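Local coordinates for MaoC-like dehydratase (Phytophthora Capsici, PDB 3KH8), which probably catalyses the reversible addition of water to the double bond of enoyl-CoA thioesters, as hydratase 2 enzymes of the MaoC family do, at residues F305-K310 against V315-G320; Q56-M61 against P92-S97; L71-E76 against A261-F266; Y229-L232 against E237-K240. All coordinates share one frame; numbering follows the deposited sequence.

Contact 1: residues F305-K310 against V315-G320; sequences FQAVVK and VIVDGG
Phe305-Lys310 and Val315-Gly320 form a buried antiparallel β-hairpin of the hot dog sheet, interrupted by a classic β bulge at Ile316 and Val317. The bulge rests on one acceptor: Ala307 O takes both Ile316 N at 2.8 Å and Val317 N at 3.2 Å, while Ala307 N returns a bond to Val317 O. A second one-residue shift follows between Ala307 and Phe305, which pairs with Gly320. On the face turned to helix 251-266, Ala307 CB meets Val317 CB at 3.7 Å. The Phe305 ring lies on the same face; with chi1 at 71°, CG is tucked between the backbone N and C, and the ring covers Gly320, whose CA sits 3.7 Å from the centroid in a CH-pi contact. Ala258 and Leu262 of the helix pack on that ring as well. Farther along, the branches of Val309 and Ile316 cross nearly at right angles, CG2 to CG2. Elsewhere Gln306 and Asp318 run alongside each other. Gln306 OE1 is held by Arg294, and Gln306 NE2 gives an almost straight bond (2.9 Å, 177°) to Asp318 OD1, approaching from above the carboxylate plane; Gly319 N reaches the same oxygen from the opposite face.

Contact 2: residues Q56-M61 against P92-S97; sequences QRDLLM and PFKGQS
Asp58 and Lys94 bring the two segments together through a single buried salt bridge, loose by distance: Asp58 OD2 lies 3.4 Å from Lys94 NZ and 3.3 Å from Lys94 CE. The side chains cross at about a right angle, and the carboxylate meets the last methylene as closely as the ammonium. The lysine runs extended as far as CE and then bends (chi4 -80°), which turns NZ back toward its own segment. There it donates to Ser97 O at 2.7 Å, from above the carbonyl plane, and Thr53 O is a further acceptor. Ser97 is placed by a type II' β turn that follows helix 91-94, closed by the 3.0 Å bond from Ser97 N to Lys94 O; Gly95, with phi at 52°, takes the positive-phi corner. Asp58 has stronger partners than the lysine. Its OD2 accepts from the backbone N of Asn55, just ahead of helix 56-65, a bond to the side chain three residues on as in one half of a capping box, and also from Gln98 NE2. OD1 serves the assembly instead, forming a salt bridge with Arg57 NH2 of the second subunit. With so many donors around it, the carboxylate is probably ionised despite its burial. Arg57 of this chain returns the same bridge to Asp58 of that subunit, a reciprocal pair consistent with a twofold dimer axis nearby, where Met61 meets Met61 of the second subunit.

Contact 3: residues L71-E76 against A261-F266; sequences LQFTYE and ALFKQF
Phe263 presents one face to Phe73 and an edge to Gln72. Over that face stands Phe73 CZ, 3.5 Å above the plane and displaced toward the rim; at the edge, in the ring plane, lies Gln72 OE1, 3.5 Å from Phe263 CZ. Phe73 in turn meets Phe263 with its own edge, and one of its faces carries Gln72 CG, 3.9 Å above the plane and over the ring centre. The two phenyl groups therefore make a T-shaped pair, with centroids 5.1 Å apart and planes at 72°, approaching from opposite directions. Phe73 CE2 and Phe73 CZ both come to 3.5 Å from Phe263 CE2. Phe263 reaches across because its CG is anti to the backbone N (chi1 177°), which sends the ring outward from the helix. The carbonyl of Gln72 meets ring C-H groups, a favourable polarity though no hydrogen bond. Its amide plane is turned 70° from the ring, and its position is set by Gln72 NE2, which donates to Gly269 O and Lys80 O. Phe84 makes a further edge-to-face pair with Phe73, extending the aromatic group. The contact joins the short helix 71-74, in the hydratase 2-like N-terminal part, to the end of helix 251-266, the long helix embraced by the MaoC-like sheet, and so links the two halves of what is probably a double hot dog fold.

Contact 4: residues Y229-L232 against E237-K240; sequences YNSL and EIAK
Two torsions bring Ser231 against Ile238. With chi1 at 59°, Ser231 OG is set between its backbone N and carbonyl carbon, and Ile238, with chi1 at -60°, has CG2 anti to its backbone N. The serine oxygen then rests against both branches of the isoleucine, 3.4 Å from Ile238 CG2 and 3.7 Å from Ile238 CG1. The same CG2 methyl comes within 4.1 Å of Leu232 N. One residue on, Ala239 CB approaches Leu232 O at 4.2 Å, a carbonyl buried here with no hydrogen-bonding partner in the model. No hydrogen bond spans the segments, and order comes from the loop itself. Asn230 OD1 accepts a nearly straight bond from Leu232 N at 3.0 Å, the mark of an Asx turn, and Asp228 OD1, just ahead of the segment, receives Asn230 N. Tyr229 and Ser231 also pack on Arg57 and Tyr75 of the second subunit, so the loop reaches the dimer interface. The chain from the glycine before Asp228 to Ala239 matches the hydratase 2 signature, G-D-x-N-x-L-H, then five intervening residues and an alanine. In relatives its aspartate and histidine are catalytic; by that match, the loop and the start of helix 236-241 probably form part of the active site.

In the fold
Contacts 1, 2 and 3 are buried, whereas contact 4 lies partly at the surface, with Ile238 exposed. Backbone bonding dominates contact 1, a pairing of neighbouring strands; contact 2 relies on charge, contact 3 on aromatic rings, and contact 4 on van der Waals touches without a bond across. Contacts 1 and 3 meet on helix 251-266, where Leu262 CD1 lies 3.5 Å from Phe305 CE1. Contacts 2 and 3 alternate along the chain and touch through Leu60, which packs on the backbone of Phe73 and Thr74. Contact 4 is nested inside the loop closed by contact 3, yet their centres are about 30 Å apart. Contacts 2, 3 and 4 reach the second subunit; contact 1 does not.

Contact 1: residues F305-K310 against V315-G320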
loop_
_atom_site.group_PDB
_atom_site.type_symbol
_atom_site.label_atom_id
_atom_site.label_comp_id
_atom_site.label_asym_id
_atom_site.label_seq_id
_atom_site.Cartn_x
_atom_site.Cartn_y
_atom_site.Cartn_z
ATOM N N PHE A 305 -2.222 2.162 -28.288
ATOM C CA PHE A 305 -3.248 1.965 -27.269
ATOM C C PHE A 305 -3.870 3.240 -26.726
ATOM O O PHE A 305 -3.311 4.333 -26.864
ATOM C CB PHE A 305 -2.713 1.102 -26.117
ATOM C CG PHE A 305 -1.695 1.794 -25.256
ATOM C CD1 PHE A 305 -0.348 1.771 -25.598
ATOM C CD2 PHE A 305 -2.086 2.462 -24.097
ATOM C CE1 PHE A 305 0.598 2.403 -24.799
ATOM C CE2 PHE A 305 -1.149 3.105 -23.293
ATOM C CZ PHE A 305 0.195 3.069 -23.640
ATOM N N GLN A 306 -5.042 3.074 -26.122
ATOM C CA GLN A 306 -5.713 4.120 -25.370
ATOM C C GLN A 306 -6.240 3.521 -24.076
ATOM O O GLN A 306 -6.519 2.322 -24.015
ATOM C CB GLN A 306 -6.902 4.672 -26.152
ATOM C CG GLN A 306 -6.576 5.387 -27.458
ATOM C CD GLN A 306 -7.838 5.852 -28.158
ATOM O OE1 GLN A 306 -8.753 5.063 -28.394
ATOM N NE2 GLN A 306 -7.903 7.140 -28.474
ATOM N N ALA A 307 -6.374 4.352 -23.046
ATOM C CA ALA A 307 -7.122 3.965 -21.857
ATOM C C ALA A 307 -8.357 4.843 -21.748
ATOM O O ALA A 307 -8.285 6.061 -21.926
ATOM C CB ALA A 307 -6.265 4.059 -20.600
ATOM N N VAL A 308 -9.492 4.211 -21.461
ATOM C CA VAL A 308 -10.789 4.873 -21.506
ATOM C C VAL A 308 -11.564 4.573 -20.229
ATOM O O VAL A 308 -11.531 3.449 -19.736
ATOM C CB VAL A 308 -11.615 4.395 -22.738
ATOM C CG1 VAL A 308 -12.933 5.162 -22.853
ATOM C CG2 VAL A 308 -10.804 4.540 -24.032
ATOM N N VAL A 309 -12.248 5.580 -19.689
ATOM C CA VAL A 309 -13.176 5.354 -18.583
ATOM C C VAL A 309 -14.468 4.775 -19.149
ATOM O O VAL A 309 -15.171 5.432 -19.931
ATOM C CB VAL A 309 -13.444 6.639 -17.756
ATOM C CG1 VAL A 309 -14.657 6.463 -16.853
ATOM C CG2 VAL A 309 -12.224 7.000 -16.923
ATOM N N LYS A 310 -14.753 3.535 -18.759
ATOM C CA LYS A 310 -15.913 2.785 -19.253
ATOM C C LYS A 310 -17.237 3.504 -18.984
ATOM O O LYS A 310 -18.107 3.572 -19.859
ATOM C CB LYS A 310 -15.935 1.386 -18.626
ATOM C CG LYS A 310 -17.016 0.462 -19.173
ATOM C CD LYS A 310 -16.896 -0.928 -18.585
ATOM C CE LYS A 310 -17.903 -1.874 -19.199
ATOM N NZ LYS A 310 -17.815 -3.214 -18.556
ATOM N N VAL A 315 -11.771 9.115 -23.106
ATOM C CA VAL A 315 -10.370 8.712 -23.207
ATOM C C VAL A 315 -9.547 9.493 -22.174
ATOM O O VAL A 315 -9.596 10.723 -22.137
ATOM C CB VAL A 315 -9.800 8.903 -24.638
ATOM C CG1 VAL A 315 -10.662 8.167 -25.678
ATOM C CG2 VAL A 315 -9.683 10.365 -24.990
ATOM N N ILE A 316 -8.822 8.774 -21.318
ATOM C CA ILE A 316 -8.009 9.412 -20.276
ATOM C C ILE A 316 -6.514 9.353 -20.588
ATOM O O ILE A 316 -5.747 10.218 -20.170
ATOM C CB ILE A 316 -8.298 8.833 -18.862
ATOM C CG1 ILE A 316 -8.036 7.317 -18.811
ATOM C CG2 ILE A 316 -9.730 9.172 -18.439
ATOM C CD1 ILE A 316 -8.018 6.712 -17.404
ATOM N N VAL A 317 -6.116 8.316 -21.318
ATOM C CA VAL A 317 -4.746 8.146 -21.778
ATOM C C VAL A 317 -4.828 7.936 -23.290
ATOM O O VAL A 317 -5.444 6.977 -23.760
ATOM C CB VAL A 317 -4.070 6.933 -21.100
ATOM C CG1 VAL A 317 -2.654 6.768 -21.588
ATOM C CG2 VAL A 317 -4.096 7.071 -19.572
ATOM N N ASP A 318 -4.218 8.847 -24.042
ATOM C CA ASP A 318 -4.340 8.855 -25.499
ATOM C C ASP A 318 -2.962 8.796 -26.148
ATOM O O ASP A 318 -1.942 9.016 -25.479
ATOM C CB ASP A 318 -5.088 10.117 -25.946
ATOM C CG ASP A 318 -5.887 9.920 -27.237
ATOM O OD1 ASP A 318 -5.695 8.917 -27.962
ATOM O OD2 ASP A 318 -6.723 10.798 -27.528
ATOM N N GLY A 319 -2.942 8.482 -27.444
ATOM C CA GLY A 319 -1.706 8.445 -28.228
ATOM C C GLY A 319 -0.656 7.499 -27.670
ATOM O O GLY A 319 0.539 7.789 -27.718
ATOM N N GLY A 320 -1.104 6.362 -27.150
ATOM C CA GLY A 320 -0.211 5.406 -26.516
ATOM C C GLY A 320 0.595 4.590 -27.506
ATOM O O GLY A 320 0.043 4.035 -28.458
#

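Contact 2: residues Q56-M61 against P92-S97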
loop_
_atom_site.group_PDB
_atom_site.type_symbol
_atom_site.label_atom_id
_atom_site.label_comp_id
_atom_site.label_asym_id
_atom_site.label_seq_id
_atom_site.Cartn_x
_atom_site.Cartn_y
_atom_site.Cartn_z
ATOM N N GLN A 56 12.489 -3.731 -1.705
ATOM C CA GLN A 56 11.476 -4.685 -2.158
ATOM C C GLN A 56 10.066 -4.264 -1.771
ATOM O O GLN A 56 9.140 -4.354 -2.577
ATOM C CB GLN A 56 11.734 -6.070 -1.579
ATOM C CG GLN A 56 12.749 -6.873 -2.324
ATOM C CD GLN A 56 12.552 -8.355 -2.126
ATOM O OE1 GLN A 56 12.172 -8.804 -1.041
ATOM N NE2 GLN A 56 12.798 -9.126 -3.178
ATOM N N ARG A 57 9.910 -3.820 -0.528
ATOM C CA ARG A 57 8.609 -3.398 -0.016
ATOM C C ARG A 57 8.017 -2.249 -0.847
ATOM O O ARG A 57 6.815 -2.234 -1.104
ATOM C CB ARG A 57 8.721 -3.022 1.463
ATOM C CG ARG A 57 7.422 -2.609 2.133
ATOM C CD ARG A 57 7.654 -2.435 3.617
ATOM N NE ARG A 57 6.474 -1.966 4.333
ATOM C CZ ARG A 57 6.390 -0.783 4.934
ATOM N NH1 ARG A 57 7.423 0.054 4.905
ATOM N NH2 ARG A 57 5.282 -0.437 5.578
ATOM N N ASP A 58 8.861 -1.309 -1.280
ATOM C CA ASP A 58 8.417 -0.231 -2.173
ATOM C C ASP A 58 7.841 -0.780 -3.481
ATOM O O ASP A 58 6.870 -0.240 -4.004
ATOM C CB ASP A 58 9.558 0.750 -2.484
ATOM C CG ASP A 58 10.085 1.456 -1.243
ATOM O OD1 ASP A 58 9.273 1.909 -0.405
ATOM O OD2 ASP A 58 11.326 1.566 -1.117
ATOM N N LEU A 59 8.456 -1.840 -4.005
ATOM C CA LEU A 59 7.988 -2.481 -5.236
ATOM C C LEU A 59 6.605 -3.109 -5.058
ATOM O O LEU A 59 5.732 -2.960 -5.922
ATOM C CB LEU A 59 8.992 -3.536 -5.723
ATOM C CG LEU A 59 10.416 -3.092 -6.094
ATOM C CD1 LEU A 59 11.250 -4.293 -6.541
ATOM C CD2 LEU A 59 10.414 -2.025 -7.171
ATOM N N LEU A 60 6.413 -3.798 -3.933
ATOM C CA LEU A 60 5.116 -4.377 -3.578
ATOM C C LEU A 60 4.045 -3.303 -3.393
ATOM O O LEU A 60 2.922 -3.456 -3.874
ATOM C CB LEU A 60 5.231 -5.243 -2.313
ATOM C CG LEU A 60 6.223 -6.419 -2.340
ATOM C CD1 LEU A 60 6.280 -7.143 -0.997
ATOM C CD2 LEU A 60 5.872 -7.408 -3.439
ATOM N N MET A 61 4.405 -2.219 -2.703
ATOM C CA MET A 61 3.486 -1.105 -2.454
ATOM C C MET A 61 3.035 -0.435 -3.750
ATOM O O MET A 61 1.879 -0.022 -3.877
ATOM C CB MET A 61 4.139 -0.066 -1.538
ATOM C CG MET A 61 4.433 -0.571 -0.118
ATOM S SD MET A 61 5.252 0.667 0.918
ATOM C CE MET A 61 4.184 2.080 0.649
ATOM N N PRO A 92 11.626 9.910 -9.192
ATOM C CA PRO A 92 11.808 11.358 -9.029
ATOM C C PRO A 92 10.963 11.973 -7.910
ATOM O O PRO A 92 11.327 13.021 -7.381
ATOM C CB PRO A 92 11.373 11.922 -10.388
ATOM C CG PRO A 92 11.572 10.808 -11.335
ATOM C CD PRO A 92 11.199 9.581 -10.566
ATOM N N PHE A 93 9.846 11.338 -7.560
ATOM C CA PHE A 93 9.045 11.774 -6.415
ATOM C C PHE A 93 9.686 11.293 -5.107
ATOM O O PHE A 93 9.817 12.049 -4.139
ATOM C CB PHE A 93 7.621 11.216 -6.494
ATOM C CG PHE A 93 6.817 11.726 -7.660
ATOM C CD1 PHE A 93 6.007 12.850 -7.523
ATOM C CD2 PHE A 93 6.847 11.067 -8.887
ATOM C CE1 PHE A 93 5.249 13.321 -8.597
ATOM C CE2 PHE A 93 6.093 11.532 -9.972
ATOM C CZ PHE A 93 5.296 12.661 -9.824
ATOM N N LYS A 94 10.075 10.024 -5.101
ATOM C CA LYS A 94 10.513 9.327 -3.892
ATOM C C LYS A 94 11.907 9.742 -3.417
ATOM O O LYS A 94 12.149 9.870 -2.208
ATOM C CB LYS A 94 10.477 7.816 -4.135
ATOM C CG LYS A 94 10.567 6.976 -2.876
ATOM C CD LYS A 94 10.881 5.536 -3.211
ATOM C CE LYS A 94 10.937 4.697 -1.955
ATOM N NZ LYS A 94 12.236 4.852 -1.242
ATOM N N GLY A 95 12.817 9.949 -4.368
ATOM C CA GLY A 95 14.232 10.125 -4.054
ATOM C C GLY A 95 14.706 8.971 -3.184
ATOM O O GLY A 95 14.522 7.805 -3.533
ATOM N N GLN A 96 15.294 9.300 -2.038
ATOM C CA GLN A 96 15.775 8.287 -1.094
ATOM C C GLN A 96 14.899 8.184 0.159
ATOM O O GLN A 96 15.269 7.519 1.133
ATOM C CB GLN A 96 17.226 8.572 -0.691
ATOM C CG GLN A 96 18.261 8.202 -1.746
ATOM C CD GLN A 96 19.673 8.183 -1.185
ATOM O OE1 GLN A 96 20.217 9.220 -0.802
ATOM N NE2 GLN A 96 20.275 6.996 -1.135
ATOM N N SER A 97 13.737 8.832 0.136
ATOM C CA SER A 97 12.841 8.803 1.288
ATOM C C SER A 97 12.084 7.488 1.429
ATOM O O SER A 97 11.669 6.882 0.438
ATOM C CB SER A 97 11.854 9.967 1.249
ATOM O OG SER A 97 10.983 9.897 2.368
#

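Contact 3: residues L71-E76 against A261-F266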
loop_
_atom_site.group_PDB
_atom_site.type_symbol
_atom_site.label_atom_id
_atom_site.label_comp_id
_atom_site.label_asym_id
_atom_site.label_seq_id
_atom_site.Cartn_x
_atom_site.Cartn_y
_atom_site.Cartn_z
ATOM N N LEU A 71 1.177 -12.507 -8.705
ATOM C CA LEU A 71 2.246 -12.850 -7.758
ATOM C C LEU A 71 3.646 -12.481 -8.235
ATOM O O LEU A 71 4.533 -12.228 -7.414
ATOM C CB LEU A 71 2.190 -14.340 -7.395
ATOM C CG LEU A 71 0.891 -14.857 -6.763
ATOM C CD1 LEU A 71 1.020 -16.329 -6.362
ATOM C CD2 LEU A 71 0.485 -14.010 -5.567
ATOM N N GLN A 72 3.841 -12.446 -9.556
ATOM C CA GLN A 72 5.094 -11.969 -10.140
ATOM C C GLN A 72 5.456 -10.575 -9.613
ATOM O O GLN A 72 6.633 -10.245 -9.477
ATOM C CB GLN A 72 5.014 -11.963 -11.680
ATOM C CG GLN A 72 6.218 -11.302 -12.363
ATOM C CD GLN A 72 6.369 -11.653 -13.834
ATOM O OE1 GLN A 72 5.386 -11.831 -14.557
ATOM N NE2 GLN A 72 7.612 -11.735 -14.287
ATOM N N PHE A 73 4.439 -9.771 -9.302
ATOM C CA PHE A 73 4.645 -8.404 -8.824
ATOM C C PHE A 73 4.251 -8.144 -7.365
ATOM O O PHE A 73 4.662 -7.132 -6.789
ATOM C CB PHE A 73 3.937 -7.407 -9.753
ATOM C CG PHE A 73 4.395 -7.492 -11.182
ATOM C CD1 PHE A 73 5.685 -7.108 -11.536
ATOM C CD2 PHE A 73 3.543 -7.980 -12.170
ATOM C CE1 PHE A 73 6.124 -7.201 -12.855
ATOM C CE2 PHE A 73 3.968 -8.074 -13.496
ATOM C CZ PHE A 73 5.263 -7.681 -13.840
ATOM N N THR A 74 3.471 -9.047 -6.767
ATOM C CA THR A 74 2.958 -8.840 -5.402
ATOM C C THR A 74 3.539 -9.783 -4.348
ATOM O O THR A 74 3.283 -9.609 -3.152
ATOM C CB THR A 74 1.422 -8.970 -5.334
ATOM O OG1 THR A 74 1.038 -10.280 -5.776
ATOM C CG2 THR A 74 0.749 -7.906 -6.186
ATOM N N TYR A 75 4.302 -10.782 -4.785
ATOM C CA TYR A 75 4.871 -11.758 -3.857
ATOM C C TYR A 75 6.381 -11.901 -4.048
ATOM O O TYR A 75 6.841 -12.412 -5.070
ATOM C CB TYR A 75 4.152 -13.111 -3.984
ATOM C CG TYR A 75 4.684 -14.193 -3.066
ATOM C CD1 TYR A 75 4.965 -13.928 -1.723
ATOM C CD2 TYR A 75 4.894 -15.488 -3.537
ATOM C CE1 TYR A 75 5.452 -14.923 -0.874
ATOM C CE2 TYR A 75 5.378 -16.492 -2.694
ATOM C CZ TYR A 75 5.654 -16.200 -1.367
ATOM O OH TYR A 75 6.134 -17.187 -0.531
ATOM N N GLU A 76 7.132 -11.448 -3.046
ATOM C CA GLU A 76 8.597 -11.385 -3.099
ATOM C C GLU A 76 9.292 -12.720 -3.399
ATOM O O GLU A 76 10.403 -12.726 -3.922
ATOM C CB GLU A 76 9.171 -10.760 -1.816
ATOM C CG GLU A 76 8.956 -11.576 -0.532
ATOM C CD GLU A 76 7.590 -11.357 0.109
ATOM O OE1 GLU A 76 6.706 -10.724 -0.518
ATOM O OE2 GLU A 76 7.403 -11.827 1.252
ATOM N N ALA A 261 -2.103 -4.004 -18.505
ATOM C CA ALA A 261 -2.796 -4.662 -19.612
ATOM C C ALA A 261 -1.816 -5.017 -20.729
ATOM O O ALA A 261 -1.865 -6.121 -21.276
ATOM C CB ALA A 261 -3.919 -3.780 -20.140
ATOM N N LEU A 262 -0.919 -4.083 -21.045
ATOM C CA LEU A 262 0.086 -4.287 -22.092
ATOM C C LEU A 262 1.073 -5.401 -21.746
ATOM O O LEU A 262 1.390 -6.238 -22.596
ATOM C CB LEU A 262 0.821 -2.975 -22.402
ATOM C CG LEU A 262 -0.036 -1.876 -23.039
ATOM C CD1 LEU A 262 0.579 -0.501 -22.777
ATOM C CD2 LEU A 262 -0.231 -2.123 -24.539
ATOM N N PHE A 263 1.550 -5.413 -20.501
ATOM C CA PHE A 263 2.450 -6.468 -20.036
ATOM C C PHE A 263 1.773 -7.830 -20.099
ATOM O O PHE A 263 2.377 -8.808 -20.547
ATOM C CB PHE A 263 2.964 -6.199 -18.609
ATOM C CG PHE A 263 3.835 -7.307 -18.064
ATOM C CD1 PHE A 263 5.182 -7.375 -18.397
ATOM C CD2 PHE A 263 3.298 -8.296 -17.241
ATOM C CE1 PHE A 263 5.991 -8.410 -17.909
ATOM C CE2 PHE A 263 4.097 -9.334 -16.748
ATOM C CZ PHE A 263 5.447 -9.387 -17.081
ATOM N N LYS A 264 0.521 -7.881 -19.649
ATOM C CA LYS A 264 -0.251 -9.125 -19.592
ATOM C C LYS A 264 -0.497 -9.703 -20.990
ATOM O O LYS A 264 -0.357 -10.911 -21.206
ATOM C CB LYS A 264 -1.582 -8.882 -18.869
ATOM C CG LYS A 264 -2.353 -10.141 -18.507
ATOM C CD LYS A 264 -3.682 -9.787 -17.850
ATOM C CE LYS A 264 -4.448 -11.032 -17.436
ATOM N NZ LYS A 264 -5.738 -10.671 -16.775
ATOM N N GLN A 265 -0.849 -8.834 -21.935
ATOM C CA GLN A 265 -1.167 -9.269 -23.296
ATOM C C GLN A 265 0.066 -9.666 -24.118
ATOM O O GLN A 265 0.039 -10.676 -24.827
ATOM C CB GLN A 265 -1.998 -8.206 -24.031
ATOM C CG GLN A 265 -2.436 -8.599 -25.455
ATOM C CD GLN A 265 -3.281 -9.859 -25.499
ATOM O OE1 GLN A 265 -4.225 -10.016 -24.723
ATOM N NE2 GLN A 265 -2.950 -10.762 -26.417
ATOM N N PHE A 266 1.147 -8.895 -23.996
ATOM C CA PHE A 266 2.265 -8.990 -24.940
ATOM C C PHE A 266 3.600 -9.528 -24.419
ATOM O O PHE A 266 4.382 -10.088 -25.197
ATOM C CB PHE A 266 2.477 -7.641 -25.636
ATOM C CG PHE A 266 1.269 -7.155 -26.392
ATOM C CD1 PHE A 266 0.943 -7.699 -27.634
ATOM C CD2 PHE A 266 0.455 -6.163 -25.858
ATOM C CE1 PHE A 266 -0.176 -7.258 -28.335
ATOM C CE2 PHE A 266 -0.669 -5.715 -26.548
ATOM C CZ PHE A 266 -0.988 -6.263 -27.791
#

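Contact 4: residues Y229-L232 against E237-K240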
loop_
_atom_site.group_PDB
_atom_site.type_symbol
_atom_site.label_atom_id
_atom_site.label_comp_id
_atom_site.label_asym_id
_atom_site.label_seq_id
_atom_site.Cartn_x
_atom_site.Cartn_y
_atom_site.Cartn_z
ATOM N N TYR A 229 2.267 12.638 -3.187
ATOM C CA TYR A 229 1.342 12.959 -2.100
ATOM C C TYR A 229 0.515 14.231 -2.338
ATOM O O TYR A 229 -0.162 14.720 -1.428
ATOM C CB TYR A 229 2.096 13.016 -0.756
ATOM C CG TYR A 229 2.661 11.673 -0.333
ATOM C CD1 TYR A 229 1.968 10.853 0.559
ATOM C CD2 TYR A 229 3.877 11.211 -0.841
ATOM C CE1 TYR A 229 2.482 9.612 0.942
ATOM C CE2 TYR A 229 4.391 9.977 -0.472
ATOM C CZ TYR A 229 3.691 9.183 0.420
ATOM O OH TYR A 229 4.204 7.958 0.786
ATOM N N ASN A 230 0.555 14.735 -3.571
ATOM C CA ASN A 230 -0.286 15.856 -4.014
ATOM C C ASN A 230 -1.708 15.781 -3.457
ATOM O O ASN A 230 -2.417 14.787 -3.659
ATOM C CB ASN A 230 -0.316 15.899 -5.552
ATOM C CG ASN A 230 -0.869 17.213 -6.109
ATOM O OD1 ASN A 230 -1.575 17.957 -5.426
ATOM N ND2 ASN A 230 -0.545 17.492 -7.367
ATOM N N SER A 231 -2.120 16.842 -2.761
ATOM C CA SER A 231 -3.445 16.916 -2.135
ATOM C C SER A 231 -4.598 16.832 -3.139
ATOM O O SER A 231 -5.720 16.490 -2.769
ATOM C CB SER A 231 -3.575 18.192 -1.293
ATOM O OG SER A 231 -3.380 19.346 -2.093
ATOM N N LEU A 232 -4.307 17.130 -4.403
ATOM C CA LEU A 232 -5.283 17.044 -5.492
ATOM C C LEU A 232 -5.945 15.662 -5.568
ATOM O O LEU A 232 -7.117 15.545 -5.936
ATOM C CB LEU A 232 -4.609 17.397 -6.831
ATOM C CG LEU A 232 -5.422 17.361 -8.137
ATOM C CD1 LEU A 232 -6.562 18.370 -8.124
ATOM C CD2 LEU A 232 -4.525 17.576 -9.350
ATOM N N GLU A 237 -11.693 19.091 -0.755
ATOM C CA GLU A 237 -11.750 20.556 -0.736
ATOM C C GLU A 237 -10.759 21.191 -1.710
ATOM O O GLU A 237 -11.082 22.184 -2.361
ATOM C CB GLU A 237 -11.545 21.100 0.684
ATOM C CG GLU A 237 -12.707 20.813 1.638
ATOM C CD GLU A 237 -14.049 21.308 1.109
ATOM O OE1 GLU A 237 -14.199 22.533 0.890
ATOM O OE2 GLU A 237 -14.956 20.468 0.914
ATOM N N ILE A 238 -9.564 20.609 -1.808
ATOM C CA ILE A 238 -8.555 21.026 -2.788
ATOM C C ILE A 238 -9.001 20.663 -4.210
ATOM O O ILE A 238 -8.720 21.395 -5.163
ATOM C CB ILE A 238 -7.162 20.395 -2.481
ATOM C CG1 ILE A 238 -6.645 20.822 -1.095
ATOM C CG2 ILE A 238 -6.137 20.712 -3.582
ATOM C CD1 ILE A 238 -6.327 22.313 -0.936
ATOM N N ALA A 239 -9.695 19.534 -4.342
ATOM C CA ALA A 239 -10.230 19.091 -5.631
ATOM C C ALA A 239 -11.364 20.002 -6.105
ATOM O O ALA A 239 -11.347 20.479 -7.242
ATOM C CB ALA A 239 -10.703 17.654 -5.542
ATOM N N LYS A 240 -12.338 20.241 -5.226
ATOM C CA LYS A 240 -13.445 21.167 -5.498
ATOM C C LYS A 240 -12.936 22.580 -5.762
ATOM O O LYS A 240 -13.536 23.329 -6.534
ATOM C CB LYS A 240 -14.439 21.188 -4.335
ATOM C CG LYS A 240 -15.372 19.988 -4.280
ATOM C CD LYS A 240 -16.199 20.006 -3.004
ATOM C CE LYS A 240 -17.115 18.798 -2.922
ATOM N NZ LYS A 240 -17.832 18.746 -1.615
#